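Local coordinates for protein redox-sensing transcriptional repressor Rex (Thermus thermophilus, PDB 2DT5) that probably represses transcription in response to the cellular NADH/NAD(+) ratio, binding DNA as a homodimer and holding the dinucleotide in a Rossmann-type domain, at residues Ala144-Pro149 against Lys166-Phe171; Val86-Leu91 against Arg108-Val113; Asn78-Leu83 against Ser104-Gly109. The protein carries 1 engineered substitution. All coordinates share one frame; numbering follows the deposited sequence.

Interaction 1. Residues Ala144-Pro149 against Lys166-Phe171. With NAD (nicotinamide-adenine-dinucleotide), chain L.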
loop_
_atom_site.group_PDB
_atom_site.type_symbol
_atom_site.label_atom_id
_atom_site.label_comp_id
_atom_site.label_asym_id
_atom_site.label_seq_id
_atom_site.Cartn_x
_atom_site.Cartn_y
_atom_site.Cartn_z
ATOM N N ALA B 144 11.440 -3.412 12.673
ATOM C CA ALA B 144 12.180 -2.215 12.306
ATOM C C ALA B 144 11.650 -1.614 11.015
ATOM O O ALA B 144 11.397 -2.333 10.056
ATOM C CB ALA B 144 13.679 -2.536 12.154
ATOM N N LEU B 145 11.472 -0.293 11.003
ATOM C CA LEU B 145 11.025 0.426 9.803
ATOM C C LEU B 145 12.322 0.928 9.148
ATOM O O LEU B 145 13.015 1.804 9.690
ATOM C CB LEU B 145 10.099 1.605 10.184
ATOM C CG LEU B 145 8.607 1.269 10.388
ATOM C CD1 LEU B 145 8.459 0.134 11.372
ATOM C CD2 LEU B 145 7.843 2.506 10.889
ATOM N N LEU B 146 12.658 0.347 8.002
ATOM C CA LEU B 146 13.884 0.691 7.311
ATOM C C LEU B 146 13.683 1.804 6.305
ATOM O O LEU B 146 13.115 1.593 5.249
ATOM C CB LEU B 146 14.463 -0.536 6.597
ATOM C CG LEU B 146 15.915 -0.371 6.107
ATOM C CD1 LEU B 146 16.804 0.118 7.265
ATOM C CD2 LEU B 146 16.428 -1.697 5.562
ATOM N N THR B 147 14.195 2.983 6.637
ATOM C CA THR B 147 14.067 4.151 5.784
ATOM C C THR B 147 15.431 4.805 5.499
ATOM O O THR B 147 15.600 6.010 5.681
ATOM C CB THR B 147 13.111 5.176 6.447
ATOM O OG1 THR B 147 13.497 5.355 7.817
ATOM C CG2 THR B 147 11.665 4.641 6.434
ATOM N N VAL B 148 16.410 3.996 5.092
ATOM C CA VAL B 148 17.727 4.518 4.731
ATOM C C VAL B 148 17.770 4.502 3.206
ATOM O O VAL B 148 16.953 3.830 2.571
ATOM C CB VAL B 148 18.892 3.624 5.279
ATOM C CG1 VAL B 148 18.801 3.512 6.789
ATOM C CG2 VAL B 148 18.850 2.239 4.644
ATOM N N PRO B 149 18.702 5.252 2.591
ATOM C CA PRO B 149 18.774 5.249 1.124
ATOM C C PRO B 149 18.994 3.814 0.612
ATOM O O PRO B 149 19.480 2.955 1.351
ATOM C CB PRO B 149 19.986 6.140 0.832
ATOM C CG PRO B 149 20.028 7.063 1.994
ATOM C CD PRO B 149 19.718 6.148 3.164
ATOM N N LYS B 166 13.071 -9.106 14.392
ATOM C CA LYS B 166 12.229 -10.232 14.002
ATOM C C LYS B 166 11.547 -9.961 12.672
ATOM O O LYS B 166 11.217 -10.884 11.926
ATOM C CB LYS B 166 11.177 -10.527 15.082
ATOM C CG LYS B 166 11.763 -11.071 16.379
ATOM C CD LYS B 166 10.686 -11.369 17.399
ATOM C CE LYS B 166 11.286 -11.905 18.705
ATOM N NZ LYS B 166 10.247 -12.039 19.785
ATOM N N GLY B 167 11.335 -8.685 12.377
ATOM C CA GLY B 167 10.710 -8.313 11.125
ATOM C C GLY B 167 11.161 -6.935 10.673
ATOM O O GLY B 167 11.534 -6.086 11.484
ATOM N N ILE B 168 11.141 -6.714 9.366
ATOM C CA ILE B 168 11.528 -5.419 8.818
ATOM C C ILE B 168 10.486 -4.937 7.817
ATOM O O ILE B 168 10.162 -5.633 6.854
ATOM C CB ILE B 168 12.890 -5.468 8.066
ATOM C CG1 ILE B 168 14.014 -5.942 8.995
ATOM C CG2 ILE B 168 13.218 -4.100 7.496
ATOM C CD1 ILE B 168 15.357 -6.076 8.311
ATOM N N LEU B 169 9.978 -3.745 8.056
ATOM C CA LEU B 169 9.070 -3.089 7.142
ATOM C C LEU B 169 10.023 -2.227 6.319
ATOM O O LEU B 169 10.480 -1.169 6.759
ATOM C CB LEU B 169 8.022 -2.237 7.846
ATOM C CG LEU B 169 6.869 -1.686 7.005
ATOM C CD1 LEU B 169 6.037 -2.838 6.461
ATOM C CD2 LEU B 169 6.003 -0.727 7.823
ATOM N N ASN B 170 10.332 -2.696 5.115
ATOM C CA ASN B 170 11.314 -2.084 4.229
ATOM C C ASN B 170 10.760 -1.039 3.282
ATOM O O ASN B 170 9.973 -1.364 2.392
ATOM C CB ASN B 170 11.983 -3.185 3.403
ATOM C CG ASN B 170 12.955 -2.633 2.391
ATOM O OD1 ASN B 170 13.026 -3.104 1.247
ATOM N ND2 ASN B 170 13.716 -1.630 2.803
ATOM N N PHE B 171 11.140 0.222 3.467
ATOM C CA PHE B 171 10.677 1.272 2.560
ATOM C C PHE B 171 11.664 1.513 1.417
ATOM O O PHE B 171 11.291 2.071 0.383
ATOM C CB PHE B 171 10.452 2.589 3.303
ATOM C CG PHE B 171 9.332 2.539 4.314
ATOM C CD1 PHE B 171 9.498 1.874 5.526
ATOM C CD2 PHE B 171 8.106 3.139 4.033
ATOM C CE1 PHE B 171 8.460 1.801 6.456
ATOM C CE2 PHE B 171 7.047 3.077 4.954
ATOM C CZ PHE B 171 7.223 2.409 6.165
HETATM P PA NAD L . 17.100 10.906 3.383
HETATM O O1A NAD L . 16.363 12.161 3.727
HETATM O O2A NAD L . 18.358 10.986 2.574
HETATM O O5B NAD L . 17.355 10.198 4.749
HETATM C C5B NAD L . 18.067 8.941 4.864
HETATM C C4B NAD L . 18.604 8.891 6.272
HETATM O O4B NAD L . 19.284 7.595 6.346
HETATM C C3B NAD L . 19.740 9.926 6.633
HETATM O O3B NAD L . 19.353 10.669 7.832
HETATM C C2B NAD L . 20.998 9.089 6.855
HETATM O O2B NAD L . 21.935 9.570 7.742
HETATM C C1B NAD L . 20.351 7.764 7.246
HETATM N N9A NAD L . 21.199 6.620 7.045
HETATM C C8A NAD L . 22.060 6.222 6.012
HETATM N N7A NAD L . 22.647 5.062 6.247
HETATM C C5A NAD L . 22.215 4.627 7.448
HETATM C C6A NAD L . 22.495 3.424 8.245
HETATM N N6A NAD L . 23.321 2.484 7.843
HETATM N N1A NAD L . 21.816 3.358 9.466
HETATM C C2A NAD L . 20.958 4.286 9.939
HETATM N N3A NAD L . 20.661 5.449 9.215
HETATM C C4A NAD L . 21.314 5.581 7.979
HETATM O O3 NAD L . 16.109 9.915 2.605
HETATM P PN NAD L . 14.465 9.880 2.488
HETATM O O1N NAD L . 14.037 10.800 1.418
HETATM O O2N NAD L . 13.952 10.076 3.877
HETATM O O5D NAD L . 14.256 8.369 1.952
HETATM C C5D NAD L . 14.589 7.234 2.804
HETATM C C4D NAD L . 14.303 5.974 2.076
HETATM O O4D NAD L . 12.832 5.924 1.750
HETATM C C3D NAD L . 15.016 5.843 0.665
HETATM O O3D NAD L . 15.435 4.479 0.445
HETATM C C2D NAD L . 13.903 6.220 -0.295
HETATM O O2D NAD L . 14.114 5.827 -1.610
HETATM C C1D NAD L . 12.677 5.524 0.398
HETATM N N1N NAD L . 11.400 5.965 -0.221
HETATM C C2N NAD L . 10.366 4.987 -0.219
HETATM C C3N NAD L . 9.090 5.289 -0.402
HETATM C C7N NAD L . 8.063 4.198 -0.433
HETATM O O7N NAD L . 6.920 4.482 -0.852
HETATM N N7N NAD L . 8.421 2.956 -0.059
HETATM C C4N NAD L . 8.642 6.733 -0.605
HETATM C C5N NAD L . 9.581 7.642 0.166
HETATM C C6N NAD L . 10.958 7.351 0.018
#
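Phe171 and Thr147 lie side by side where two parallel strands of the Rossmann sheet, 143-146 and 167-170, run out toward NAD. A chi1 of 48° puts Thr147 OG1 in the crowded position between backbone N and carbonyl carbon, where it bonds to the carbonyl of Gly87, and so CG2 anti to the carbonyl carbon, beside the backbone N. This methyl comes obliquely to the Phe171 ring, Thr147 CG2 stopping 3.6 Å from CD1. At the edge of the ring, Phe171 CE1 meets Leu145 CG at 4.0 Å, and Leu146 O also lies near the ring plane. Leu145 further runs alongside Leu169, pointing the same way, Leu145 CG to Leu169 CD2 at 4.2 Å. On the other face of the sheet Leu146 reaches Ile168, CB to CG2 at 3.9 Å, and neighbours Asn170; helix 150-163, the crossover of this beta-alpha-beta unit, packs over that side through Ala156 and Ala157. The backbones are joined by four hydrogen bonds, from Ala144 N to Gly167 O, Leu169 N to Ala144 O, Leu146 N to Leu169 O and, just past the end of strand 167-170, Phe171 N to Leu146 O at 3.0 Å. Beyond this last bond both chains turn their carbonyls to the cofactor: Val148 O accepts from O3D of the nicotinamide ribose at 2.7 Å, and Phe171 O takes the carboxamide N7N at 3.0 Å in a nearly straight bond (164°). Val148 CG1 lies against the adenine. Main-chain bonds and apolar packing thus hold the strand ends together, while main-chain oxygens, not charged side chains, bind the nicotinamide ribose and carboxamide here.

Interaction 2. Residues Val86-Leu91 against Arg108-Val113. With NAD (nicotinamide-adenine-dinucleotide), chain L.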
loop_
_atom_site.group_PDB
_atom_site.type_symbol
_atom_site.label_atom_id
_atom_site.label_comp_id
_atom_site.label_asym_id
_atom_site.label_seq_id
_atom_site.Cartn_x
_atom_site.Cartn_y
_atom_site.Cartn_z
ATOM N N VAL B 86 14.973 3.013 11.488
ATOM C CA VAL B 86 16.392 3.072 11.189
ATOM C C VAL B 86 16.536 3.954 9.953
ATOM O O VAL B 86 16.131 3.578 8.863
ATOM C CB VAL B 86 16.968 1.665 10.914
ATOM C CG1 VAL B 86 18.407 1.778 10.357
ATOM C CG2 VAL B 86 16.968 0.850 12.220
ATOM N N GLY B 87 17.113 5.135 10.136
ATOM C CA GLY B 87 17.257 6.059 9.030
ATOM C C GLY B 87 16.291 7.197 9.316
ATOM O O GLY B 87 15.179 7.234 8.793
ATOM N N MET B 88 16.716 8.110 10.181
ATOM C CA MET B 88 15.901 9.242 10.570
ATOM C C MET B 88 16.079 10.466 9.680
ATOM O O MET B 88 16.383 11.557 10.155
ATOM C CB MET B 88 16.182 9.605 12.019
ATOM C CG MET B 88 15.725 8.529 13.011
ATOM S SD MET B 88 13.950 8.371 12.996
ATOM C CE MET B 88 13.465 9.867 13.792
ATOM N N GLY B 89 15.881 10.262 8.384
ATOM C CA GLY B 89 15.959 11.349 7.440
ATOM C C GLY B 89 14.556 11.914 7.302
ATOM O O GLY B 89 13.781 11.922 8.262
ATOM N N ARG B 90 14.217 12.375 6.108
ATOM C CA ARG B 90 12.900 12.933 5.868
ATOM C C ARG B 90 11.767 11.921 6.093
ATOM O O ARG B 90 10.878 12.167 6.910
ATOM C CB ARG B 90 12.855 13.527 4.460
ATOM C CG ARG B 90 13.804 14.736 4.340
ATOM C CD ARG B 90 13.968 15.200 2.899
ATOM N NE ARG B 90 14.493 14.148 2.036
ATOM C CZ ARG B 90 14.556 14.241 0.713
ATOM N NH1 ARG B 90 14.134 15.348 0.120
ATOM N NH2 ARG B 90 14.986 13.219 -0.017
ATOM N N LEU B 91 11.791 10.789 5.393
ATOM C CA LEU B 91 10.739 9.791 5.574
ATOM C C LEU B 91 10.733 9.268 7.014
ATOM O O LEU B 91 9.682 9.184 7.653
ATOM C CB LEU B 91 10.926 8.624 4.601
ATOM C CG LEU B 91 9.941 7.454 4.761
ATOM C CD1 LEU B 91 8.505 7.966 4.668
ATOM C CD2 LEU B 91 10.206 6.395 3.667
ATOM N N ARG B 108 9.984 2.476 19.870
ATOM C CA ARG B 108 10.867 2.509 21.037
ATOM C C ARG B 108 12.317 2.794 20.723
ATOM O O ARG B 108 13.177 2.629 21.583
ATOM C CB ARG B 108 10.791 1.184 21.803
ATOM C CG ARG B 108 9.405 0.858 22.326
ATOM C CD ARG B 108 9.314 -0.571 22.883
ATOM N NE ARG B 108 7.927 -0.906 23.197
ATOM C CZ ARG B 108 7.480 -2.122 23.500
ATOM N NH1 ARG B 108 8.307 -3.160 23.544
ATOM N NH2 ARG B 108 6.192 -2.301 23.741
ATOM N N GLY B 109 12.595 3.212 19.497
ATOM C CA GLY B 109 13.967 3.497 19.120
ATOM C C GLY B 109 14.053 4.201 17.787
ATOM O O GLY B 109 13.262 3.941 16.888
ATOM N N PHE B 110 15.016 5.104 17.676
ATOM C CA PHE B 110 15.224 5.890 16.470
ATOM C C PHE B 110 16.727 5.929 16.220
ATOM O O PHE B 110 17.488 6.365 17.074
ATOM C CB PHE B 110 14.635 7.289 16.686
ATOM C CG PHE B 110 13.245 7.266 17.274
ATOM C CD1 PHE B 110 13.063 7.299 18.650
ATOM C CD2 PHE B 110 12.116 7.170 16.450
ATOM C CE1 PHE B 110 11.787 7.241 19.205
ATOM C CE2 PHE B 110 10.827 7.107 16.994
ATOM C CZ PHE B 110 10.661 7.144 18.374
ATOM N N PHE B 111 17.154 5.458 15.051
ATOM C CA PHE B 111 18.572 5.378 14.746
ATOM C C PHE B 111 18.993 5.956 13.404
ATOM O O PHE B 111 18.250 5.917 12.420
ATOM C CB PHE B 111 19.027 3.908 14.811
ATOM C CG PHE B 111 18.532 3.163 16.027
ATOM C CD1 PHE B 111 17.286 2.532 16.019
ATOM C CD2 PHE B 111 19.315 3.083 17.182
ATOM C CE1 PHE B 111 16.830 1.831 17.149
ATOM C CE2 PHE B 111 18.869 2.386 18.315
ATOM C CZ PHE B 111 17.628 1.758 18.299
ATOM N N ASP B 112 20.215 6.479 13.377
ATOM C CA ASP B 112 20.794 7.062 12.173
ATOM C C ASP B 112 22.310 6.961 12.367
ATOM O O ASP B 112 22.761 6.476 13.401
ATOM C CB ASP B 112 20.342 8.518 12.056
ATOM C CG ASP B 112 20.399 9.033 10.636
ATOM O OD1 ASP B 112 21.516 9.345 10.162
ATOM O OD2 ASP B 112 19.330 9.123 9.985
ATOM N N VAL B 113 23.092 7.394 11.382
ATOM C CA VAL B 113 24.548 7.355 11.497
ATOM C C VAL B 113 25.115 8.760 11.400
ATOM O O VAL B 113 26.299 8.977 11.618
ATOM C CB VAL B 113 25.190 6.517 10.381
ATOM C CG1 VAL B 113 24.748 5.065 10.504
ATOM C CG2 VAL B 113 24.801 7.072 9.027
HETATM P PA NAD L . 17.100 10.906 3.383
HETATM O O1A NAD L . 16.363 12.161 3.727
HETATM O O2A NAD L . 18.358 10.986 2.574
HETATM O O5B NAD L . 17.355 10.198 4.749
HETATM C C5B NAD L . 18.067 8.941 4.864
HETATM C C4B NAD L . 18.604 8.891 6.272
HETATM O O4B NAD L . 19.284 7.595 6.346
HETATM C C3B NAD L . 19.740 9.926 6.633
HETATM O O3B NAD L . 19.353 10.669 7.832
HETATM C C2B NAD L . 20.998 9.089 6.855
HETATM O O2B NAD L . 21.935 9.570 7.742
HETATM C C1B NAD L . 20.351 7.764 7.246
HETATM N N9A NAD L . 21.199 6.620 7.045
HETATM C C8A NAD L . 22.060 6.222 6.012
HETATM N N7A NAD L . 22.647 5.062 6.247
HETATM C C5A NAD L . 22.215 4.627 7.448
HETATM C C6A NAD L . 22.495 3.424 8.245
HETATM N N6A NAD L . 23.321 2.484 7.843
HETATM N N1A NAD L . 21.816 3.358 9.466
HETATM C C2A NAD L . 20.958 4.286 9.939
HETATM N N3A NAD L . 20.661 5.449 9.215
HETATM C C4A NAD L . 21.314 5.581 7.979
HETATM O O3 NAD L . 16.109 9.915 2.605
HETATM P PN NAD L . 14.465 9.880 2.488
HETATM O O1N NAD L . 14.037 10.800 1.418
HETATM O O2N NAD L . 13.952 10.076 3.877
HETATM O O5D NAD L . 14.256 8.369 1.952
HETATM C C5D NAD L . 14.589 7.234 2.804
HETATM C C4D NAD L . 14.303 5.974 2.076
HETATM O O4D NAD L . 12.832 5.924 1.750
HETATM C C3D NAD L . 15.016 5.843 0.665
HETATM O O3D NAD L . 15.435 4.479 0.445
HETATM C C2D NAD L . 13.903 6.220 -0.295
HETATM O O2D NAD L . 14.114 5.827 -1.610
HETATM C C1D NAD L . 12.677 5.524 0.398
HETATM N N1N NAD L . 11.400 5.965 -0.221
HETATM C C2N NAD L . 10.366 4.987 -0.219
HETATM C C3N NAD L . 9.090 5.289 -0.402
HETATM C C7N NAD L . 8.063 4.198 -0.433
HETATM O O7N NAD L . 6.920 4.482 -0.852
HETATM N N7N NAD L . 8.421 2.956 -0.059
HETATM C C4N NAD L . 8.642 6.733 -0.605
HETATM C C5N NAD L . 9.581 7.642 0.166
HETATM C C6N NAD L . 10.958 7.351 0.018
#
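The turn after strand 81-86 carries the glycines of a Rossmann-type GxGxxG motif, and here it meets the end of the next strand, 105-112, to form the cradle for the adenosine and diphosphate of NAD. Among the backbone bonds, Gly87 N points almost straight at Phe111 O, 2.7 Å away and nearly along the C=O axis. Glycine suits both motif positions: at the backbone angles of Gly87 a CB would jam against the preceding carbonyl, and at Gly89, the N-cap of helix 90-96, it would collide with NAD O5B. The helix start then offers its amides to the diphosphate, with Leu91 N to O2N at 2.7 Å and Arg90 N to O1A; Arg90 NE adds a second bond to O1A, and Arg90 NH2 forms a salt bridge with Asp97 of the second subunit.

Apolar contacts lie to either side of the strand pairing. The Val86 and Phe111 side chains cross obliquely, CG2 to CD1 at 4.2 Å, while Val86 CG1 touches the adenine. Met88, bent at chi2 and chi3, brings SD to the edge of the Phe110 ring, 5.3 Å from its centroid, a Met-aromatic contact.

The carboxylate of Asp112, with CG anti to the backbone N (chi1 -157°), takes the adenine ribose and a weak bond from Met88 N to OD2. Asp112 OD2 also accepts from NAD O3B at 2.7 Å. Asp112 OD1 accepts from NAD O2B at a very short 2.5 Å.

Interaction 3. Residues Asn78-Leu83 against Ser104-Gly109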
loop_
_atom_site.group_PDB
_atom_site.type_symbol
_atom_site.label_atom_id
_atom_site.label_comp_id
_atom_site.label_asym_id
_atom_site.label_seq_id
_atom_site.Cartn_x
_atom_site.Cartn_y
_atom_site.Cartn_z
ATOM N N ASN B 78 -3.599 -7.794 19.218
ATOM C CA ASN B 78 -3.939 -7.661 20.629
ATOM C C ASN B 78 -2.656 -7.709 21.447
ATOM O O ASN B 78 -2.676 -7.840 22.661
ATOM C CB ASN B 78 -4.918 -8.752 21.061
ATOM C CG ASN B 78 -4.406 -10.148 20.775
ATOM O OD1 ASN B 78 -3.587 -10.346 19.880
ATOM N ND2 ASN B 78 -4.909 -11.129 21.520
ATOM N N ARG B 79 -1.534 -7.604 20.754
ATOM C CA ARG B 79 -0.227 -7.594 21.398
ATOM C C ARG B 79 0.311 -6.168 21.240
ATOM O O ARG B 79 -0.221 -5.402 20.446
ATOM C CB ARG B 79 0.722 -8.561 20.688
ATOM C CG ARG B 79 0.386 -10.030 20.854
ATOM C CD ARG B 79 1.128 -10.845 19.827
ATOM N NE ARG B 79 1.034 -12.285 20.065
ATOM C CZ ARG B 79 1.775 -12.947 20.951
ATOM N NH1 ARG B 79 2.666 -12.299 21.690
ATOM N NH2 ARG B 79 1.646 -14.261 21.083
ATOM N N LYS B 80 1.334 -5.803 22.008
ATOM C CA LYS B 80 1.931 -4.485 21.856
ATOM C C LYS B 80 3.339 -4.732 21.329
ATOM O O LYS B 80 4.205 -5.189 22.069
ATOM C CB LYS B 80 1.990 -3.737 23.189
ATOM C CG LYS B 80 2.578 -2.328 23.058
ATOM C CD LYS B 80 2.779 -1.645 24.412
ATOM C CE LYS B 80 1.456 -1.344 25.112
ATOM N NZ LYS B 80 0.609 -0.399 24.325
ATOM N N TRP B 81 3.559 -4.461 20.042
ATOM C CA TRP B 81 4.872 -4.672 19.439
ATOM C C TRP B 81 5.797 -3.468 19.575
ATOM O O TRP B 81 5.364 -2.322 19.464
ATOM C CB TRP B 81 4.743 -4.989 17.951
ATOM C CG TRP B 81 3.971 -6.226 17.632
ATOM C CD1 TRP B 81 2.621 -6.326 17.418
ATOM C CD2 TRP B 81 4.511 -7.537 17.410
ATOM N NE1 TRP B 81 2.291 -7.624 17.069
ATOM C CE2 TRP B 81 3.431 -8.385 17.063
ATOM C CE3 TRP B 81 5.804 -8.081 17.486
ATOM C CZ2 TRP B 81 3.609 -9.739 16.764
ATOM C CZ3 TRP B 81 5.979 -9.437 17.191
ATOM C CH2 TRP B 81 4.878 -10.249 16.841
ATOM N N GLY B 82 7.078 -3.730 19.803
ATOM C CA GLY B 82 8.037 -2.644 19.914
ATOM C C GLY B 82 8.661 -2.384 18.550
ATOM O O GLY B 82 9.164 -3.313 17.908
ATOM N N LEU B 83 8.621 -1.138 18.087
ATOM C CA LEU B 83 9.198 -0.815 16.784
ATOM C C LEU B 83 10.343 0.187 16.887
ATOM O O LEU B 83 10.556 0.820 17.922
ATOM C CB LEU B 83 8.168 -0.192 15.799
ATOM C CG LEU B 83 6.715 -0.662 15.697
ATOM C CD1 LEU B 83 6.052 0.018 14.509
ATOM C CD2 LEU B 83 6.630 -2.166 15.573
ATOM N N SER B 104 -1.301 -1.278 19.066
ATOM C CA SER B 104 -0.561 -2.483 18.686
ATOM C C SER B 104 0.920 -2.283 18.380
ATOM O O SER B 104 1.724 -3.198 18.567
ATOM C CB SER B 104 -1.218 -3.123 17.476
ATOM O OG SER B 104 -2.598 -3.323 17.698
ATOM N N PHE B 105 1.279 -1.092 17.909
ATOM C CA PHE B 105 2.662 -0.801 17.530
ATOM C C PHE B 105 3.199 0.410 18.261
ATOM O O PHE B 105 2.673 1.510 18.120
ATOM C CB PHE B 105 2.726 -0.572 16.026
ATOM C CG PHE B 105 2.096 -1.670 15.235
ATOM C CD1 PHE B 105 0.875 -1.477 14.609
ATOM C CD2 PHE B 105 2.704 -2.917 15.153
ATOM C CE1 PHE B 105 0.264 -2.499 13.915
ATOM C CE2 PHE B 105 2.096 -3.959 14.451
ATOM C CZ PHE B 105 0.877 -3.752 13.833
ATOM N N GLU B 106 4.262 0.211 19.026
ATOM C CA GLU B 106 4.828 1.296 19.806
ATOM C C GLU B 106 6.291 1.512 19.452
ATOM O O GLU B 106 7.099 0.596 19.591
ATOM C CB GLU B 106 4.696 0.949 21.289
ATOM C CG GLU B 106 5.053 2.061 22.231
ATOM C CD GLU B 106 5.259 1.560 23.653
ATOM O OE1 GLU B 106 5.250 2.393 24.585
ATOM O OE2 GLU B 106 5.446 0.334 23.835
ATOM N N LEU B 107 6.618 2.724 19.003
ATOM C CA LEU B 107 7.978 3.092 18.613
ATOM C C LEU B 107 8.869 3.207 19.852
ATOM O O LEU B 107 8.551 3.965 20.778
ATOM C CB LEU B 107 7.950 4.431 17.872
ATOM C CG LEU B 107 7.309 4.423 16.474
ATOM C CD1 LEU B 107 6.941 5.833 16.073
ATOM C CD2 LEU B 107 8.270 3.826 15.463
ATOM N N ARG B 108 9.984 2.476 19.870
ATOM C CA ARG B 108 10.867 2.509 21.037
ATOM C C ARG B 108 12.317 2.794 20.723
ATOM O O ARG B 108 13.177 2.629 21.583
ATOM C CB ARG B 108 10.791 1.184 21.803
ATOM C CG ARG B 108 9.405 0.858 22.326
ATOM C CD ARG B 108 9.314 -0.571 22.883
ATOM N NE ARG B 108 7.927 -0.906 23.197
ATOM C CZ ARG B 108 7.480 -2.122 23.500
ATOM N NH1 ARG B 108 8.307 -3.160 23.544
ATOM N NH2 ARG B 108 6.192 -2.301 23.741
ATOM N N GLY B 109 12.595 3.212 19.497
ATOM C CA GLY B 109 13.967 3.497 19.120
ATOM C C GLY B 109 14.053 4.201 17.787
ATOM O O GLY B 109 13.262 3.941 16.888
#
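Arg108 sends its side chain back across strand 81-86. Arg108 CB lies 3.9 Å from Leu83 O; from there CG is anti to the carbonyl carbon (chi1 -61°), and the chain stays extended as far as NE. CD passes 3.8 Å from Gly82 CA, and the guanidinium lies with one face over that same CA, with CZ at 3.7 Å. A CB on Gly82 would clash with NH1, so the glycine lets the flat group settle on the strand. NE and NH2 both turn to one oxygen, Glu106 OE2, in a side-on salt bridge whose NH2 branch measures 2.7 Å; NH1 bonds instead to the carbonyl of Arg140. NH2 also has Lys80 CD near the plane of its group, at 3.5 Å.

Beneath this polar layer the strands pair in parallel. Trp81 N bonds to Ser104 O, Glu106 N to Trp81 O, Leu83 N to Glu106 O, and Arg108 N to Leu83 O at a short 2.6 Å. On the opposite sheet face, Leu83 CD1 packs on Phe105 CB at 3.7 Å. The five-membered ring of Trp81 is nearly parallel to the Phe105 ring (21°) but slid until they barely overlap, and Leu193 of the second subunit packs on Leu83 and Phe105.

The chemistry divides by face: carbon packing leads toward the dimer partner, while on the other face Glu106 probably offsets the charge of Arg108 and, more distantly, of Lys80.

In the fold
All three contacts lie on one Rossmann sheet and pair parallel strands; interaction 2 adds the turn after strand 81-86. Interactions 2 and 3 hold the same pair, 81-86 and 105-112, at its two ends and share Arg108 and Gly109; interaction 1 joins the next two strands, 143-146 and 167-170. Interactions 1 and 2 are fully buried and both line the NAD pocket, meeting where Thr147 CG2 packs on Leu91 CD2. Interaction 3, at the far end, makes no contact with NAD, is only partly buried and carries a salt bridge on its surface face. Carbonyls serve the ligand in interaction 1, amides, a guanidinium and a carboxylate in interaction 2. Leu145 and Leu83 connect interactions 1 and 3 by apolar packing.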